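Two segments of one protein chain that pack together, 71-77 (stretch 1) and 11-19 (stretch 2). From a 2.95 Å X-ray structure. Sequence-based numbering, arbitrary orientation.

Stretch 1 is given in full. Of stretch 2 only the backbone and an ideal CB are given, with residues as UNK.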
# COMPACT_ATOMS: atom_id res chain seq x y z
N GLY A 71 -12.02 2.18 -2.71
CA GLY A 71 -12.94 3.14 -3.28
C GLY A 71 -13.35 4.27 -2.35
O GLY A 71 -14.45 4.79 -2.45
N LEU A 72 -12.46 4.64 -1.44
CA LEU A 72 -12.76 5.71 -0.50
C LEU A 72 -11.83 6.90 -0.74
O LEU A 72 -10.72 6.74 -1.26
CB LEU A 72 -12.58 5.22 0.94
CG LEU A 72 -13.18 3.84 1.18
CD1 LEU A 72 -12.99 3.41 2.62
CD2 LEU A 72 -14.64 3.88 0.82
N ASN A 73 -12.29 8.08 -0.33
CA ASN A 73 -11.54 9.33 -0.48
C ASN A 73 -10.87 9.80 0.80
O ASN A 73 -11.53 10.40 1.66
CB ASN A 73 -12.47 10.48 -0.88
CG ASN A 73 -12.79 10.51 -2.34
OD1 ASN A 73 -13.34 11.50 -2.82
ND2 ASN A 73 -12.45 9.43 -3.07
N TYR A 74 -9.56 9.58 0.93
CA TYR A 74 -8.84 10.01 2.12
C TYR A 74 -8.81 11.53 2.19
O TYR A 74 -8.70 12.21 1.17
CB TYR A 74 -7.42 9.46 2.08
CG TYR A 74 -6.54 9.91 3.22
CD1 TYR A 74 -6.78 9.50 4.53
CD2 TYR A 74 -5.44 10.74 2.97
CE1 TYR A 74 -5.94 9.89 5.56
CE2 TYR A 74 -4.60 11.14 4.00
CZ TYR A 74 -4.85 10.71 5.29
OH TYR A 74 -3.99 11.08 6.28
N GLU A 75 -8.91 12.06 3.41
CA GLU A 75 -8.91 13.51 3.65
C GLU A 75 -8.23 13.82 4.98
O GLU A 75 -8.70 13.38 6.04
CB GLU A 75 -10.35 14.01 3.70
CG GLU A 75 -11.16 13.63 2.49
CD GLU A 75 -10.98 14.62 1.36
OE1 GLU A 75 -10.29 15.65 1.58
OE2 GLU A 75 -11.55 14.38 0.26
N LYS A 76 -7.15 14.57 4.95
CA LYS A 76 -6.46 14.92 6.18
C LYS A 76 -6.60 16.42 6.39
O LYS A 76 -7.08 17.11 5.51
CB LYS A 76 -4.97 14.54 6.10
CG LYS A 76 -4.14 15.41 5.15
CD LYS A 76 -2.80 14.76 4.84
CE LYS A 76 -1.96 15.64 3.88
NZ LYS A 76 -0.61 15.03 3.40
N ARG A 77 -6.20 16.91 7.56
CA ARG A 77 -6.28 18.33 7.90
C ARG A 77 -5.40 18.62 9.11
O ARG A 77 -5.52 17.94 10.13
CB ARG A 77 -7.72 18.73 8.23
CG ARG A 77 -7.83 20.04 8.97
CD ARG A 77 -9.28 20.43 9.20
NE ARG A 77 -9.94 19.66 10.26
CZ ARG A 77 -10.35 20.18 11.42
NH1 ARG A 77 -10.17 21.47 11.69
NH2 ARG A 77 -10.96 19.40 12.32
N UNK A 11 -11.67 -2.04 7.72
CA UNK A 11 -12.52 -1.68 8.84
C UNK A 11 -12.66 -0.17 8.93
O UNK A 11 -13.04 0.35 9.97
CB UNK A 11 -11.96 -2.25 10.15
N UNK A 12 -12.37 0.54 7.85
CA UNK A 12 -12.48 1.99 7.91
C UNK A 12 -13.56 2.58 7.02
O UNK A 12 -13.82 2.08 5.93
CB UNK A 12 -11.13 2.61 7.54
N UNK A 13 -14.18 3.67 7.50
CA UNK A 13 -15.23 4.39 6.78
C UNK A 13 -14.87 5.86 6.72
O UNK A 13 -14.21 6.39 7.62
CB UNK A 13 -16.59 4.19 7.44
N UNK A 14 -15.32 6.52 5.66
CA UNK A 14 -15.08 7.95 5.48
C UNK A 14 -16.21 8.82 6.03
O UNK A 14 -17.37 8.41 6.04
CB UNK A 14 -14.88 8.25 3.99
N UNK A 15 -15.86 10.03 6.47
CA UNK A 15 -16.81 11.00 7.01
C UNK A 15 -17.02 12.15 6.02
O UNK A 15 -16.12 12.52 5.26
CB UNK A 15 -16.32 11.54 8.36
N UNK A 16 -18.21 12.77 6.05
CA UNK A 16 -18.57 13.88 5.16
C UNK A 16 -17.54 15.01 5.22
O UNK A 16 -17.43 15.83 4.30
CB UNK A 16 -19.95 14.42 5.52
N UNK A 17 -16.80 15.05 6.32
CA UNK A 17 -15.79 16.08 6.52
C UNK A 17 -14.62 15.61 7.39
O UNK A 17 -14.72 14.67 8.20
CB UNK A 17 -16.44 17.31 7.15
N UNK A 18 -13.50 16.29 7.20
CA UNK A 18 -12.30 15.98 7.91
C UNK A 18 -12.44 16.22 9.42
O UNK A 18 -11.90 17.17 9.99
CB UNK A 18 -11.14 16.81 7.34
N UNK A 19 -13.18 15.32 10.08
CA UNK A 19 -13.38 15.43 11.52
C UNK A 19 -13.35 14.07 12.22
O UNK A 19 -13.81 13.94 13.35
CB UNK A 19 -14.71 16.13 11.81

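Position 11 lies beyond the reach of stretch 1, with nothing of it within 5.5 Å of the ideal CB, so the contact imposes no choice. The deposited residue is Tyr-11, whose hydroxyl is hydrogen-bonded elsewhere in the structure.

At position 12 the backbone is extended and CA-to-CB points toward stretch 1, where the nearest atom to the ideal CB is Leu-72 CD1, at 5.3 Å. That methyl offers a nonpolar neighbour but no polar group, so an aliphatic side chain such as Val, Ile, Leu or Met would suit. The residue is Leu-12. Its closest contact is nevertheless made by the backbone: Leu-72 CD1 rests 3.7 Å from Leu-12 O, and the nearest side-chain approach is Leu-12 CB to Leu-72 CD1, at 5.3 Å.

Position 13 follows in the same strand and its CA-to-CB bond points away, leaving the choice open; it is Glu-13.

At position 14 the bond points toward stretch 1 again. The ideal CB lies 4.6 Å from Asn-73 O and 4.9 Å from Leu-72 CB, a shallow site with an aliphatic carbon and a carbonyl close by. Extended phi/psi (-93/150) favours a beta-branched residue, so Val, Ile or Thr would fit. Thr-14 occupies it, with chi1 at 30°, between wells. Its methyl meets stretch 1: CG2 of Thr-14 is 4.2 Å from Leu-72 CB and 3.5 Å from Asn-73 O, packing rather than hydrogen bonding.

Positions 15 and 16 swing out of reach, and 17 points away. Phi of -53° at 16 is compatible with proline. They are Leu-15, Pro-16 and Gln-17.

Position 18 turns back toward stretch 1, its ideal CB 4.0 Å from Arg-77 CB, 4.4 Å from Glu-75 O and 4.5 Å from Lys-76 O. With so little space directly ahead, a small or compact side chain is suited: Ser, Thr, Ala or Val. Thr-18, chi1 t, has the largest covered area of either stretch. Its OG1 comes within 3.0 Å of Arg-77 CB, a tight polar-to-carbon approach, and is hydrogen-bonded elsewhere in the structure. The backbone anchors the arginine independently of the side chain: Arg-77 NE donates to Thr-18 O at 3.2 Å, and Arg-77 NH2 adds a weak bond to Thr-18 O at 3.4 Å, the carbonyl lying at the guanidinium edge near its plane.

Position 19 points away, although its ideal CB is 5.0 Å from Arg-77 NH2; small or polar residues would be at ease. It is Ser-19.

Stretch 2 11-19: YLETLPQTS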
# COMPACT_ATOMS: atom_id res chain seq x y z
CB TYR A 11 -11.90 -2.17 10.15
CG TYR A 11 -12.02 -3.64 10.40
CD1 TYR A 11 -13.22 -4.20 10.84
CD2 TYR A 11 -10.93 -4.48 10.25
CE1 TYR A 11 -13.32 -5.55 11.13
CE2 TYR A 11 -11.02 -5.83 10.54
CZ TYR A 11 -12.21 -6.35 10.98
OH TYR A 11 -12.28 -7.68 11.29
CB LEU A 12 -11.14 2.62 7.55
CG LEU A 12 -9.94 2.20 8.39
CD1 LEU A 12 -8.74 2.94 7.87
CD2 LEU A 12 -10.15 2.55 9.86
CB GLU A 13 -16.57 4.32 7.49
CG GLU A 13 -17.06 2.95 7.84
CD GLU A 13 -18.20 3.00 8.86
OE1 GLU A 13 -18.17 3.93 9.71
OE2 GLU A 13 -19.11 2.13 8.83
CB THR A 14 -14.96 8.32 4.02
OG1 THR A 14 -15.75 7.42 3.25
CG2 THR A 14 -13.51 8.30 3.58
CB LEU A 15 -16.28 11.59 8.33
CG LEU A 15 -16.28 10.77 9.63
CD1 LEU A 15 -15.56 11.54 10.72
CD2 LEU A 15 -17.70 10.47 10.05
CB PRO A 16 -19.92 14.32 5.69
CG PRO A 16 -20.48 13.07 6.30
CD PRO A 16 -19.29 12.52 7.01
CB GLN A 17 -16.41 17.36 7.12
CG GLN A 17 -17.01 17.21 8.52
CD GLN A 17 -18.26 16.35 8.52
OE1 GLN A 17 -18.77 15.96 9.57
NE2 GLN A 17 -18.78 16.06 7.34
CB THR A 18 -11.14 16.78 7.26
OG1 THR A 18 -9.98 16.72 8.09
CG2 THR A 18 -11.54 18.22 7.01
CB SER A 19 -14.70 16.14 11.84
OG SER A 19 -15.82 15.28 11.62
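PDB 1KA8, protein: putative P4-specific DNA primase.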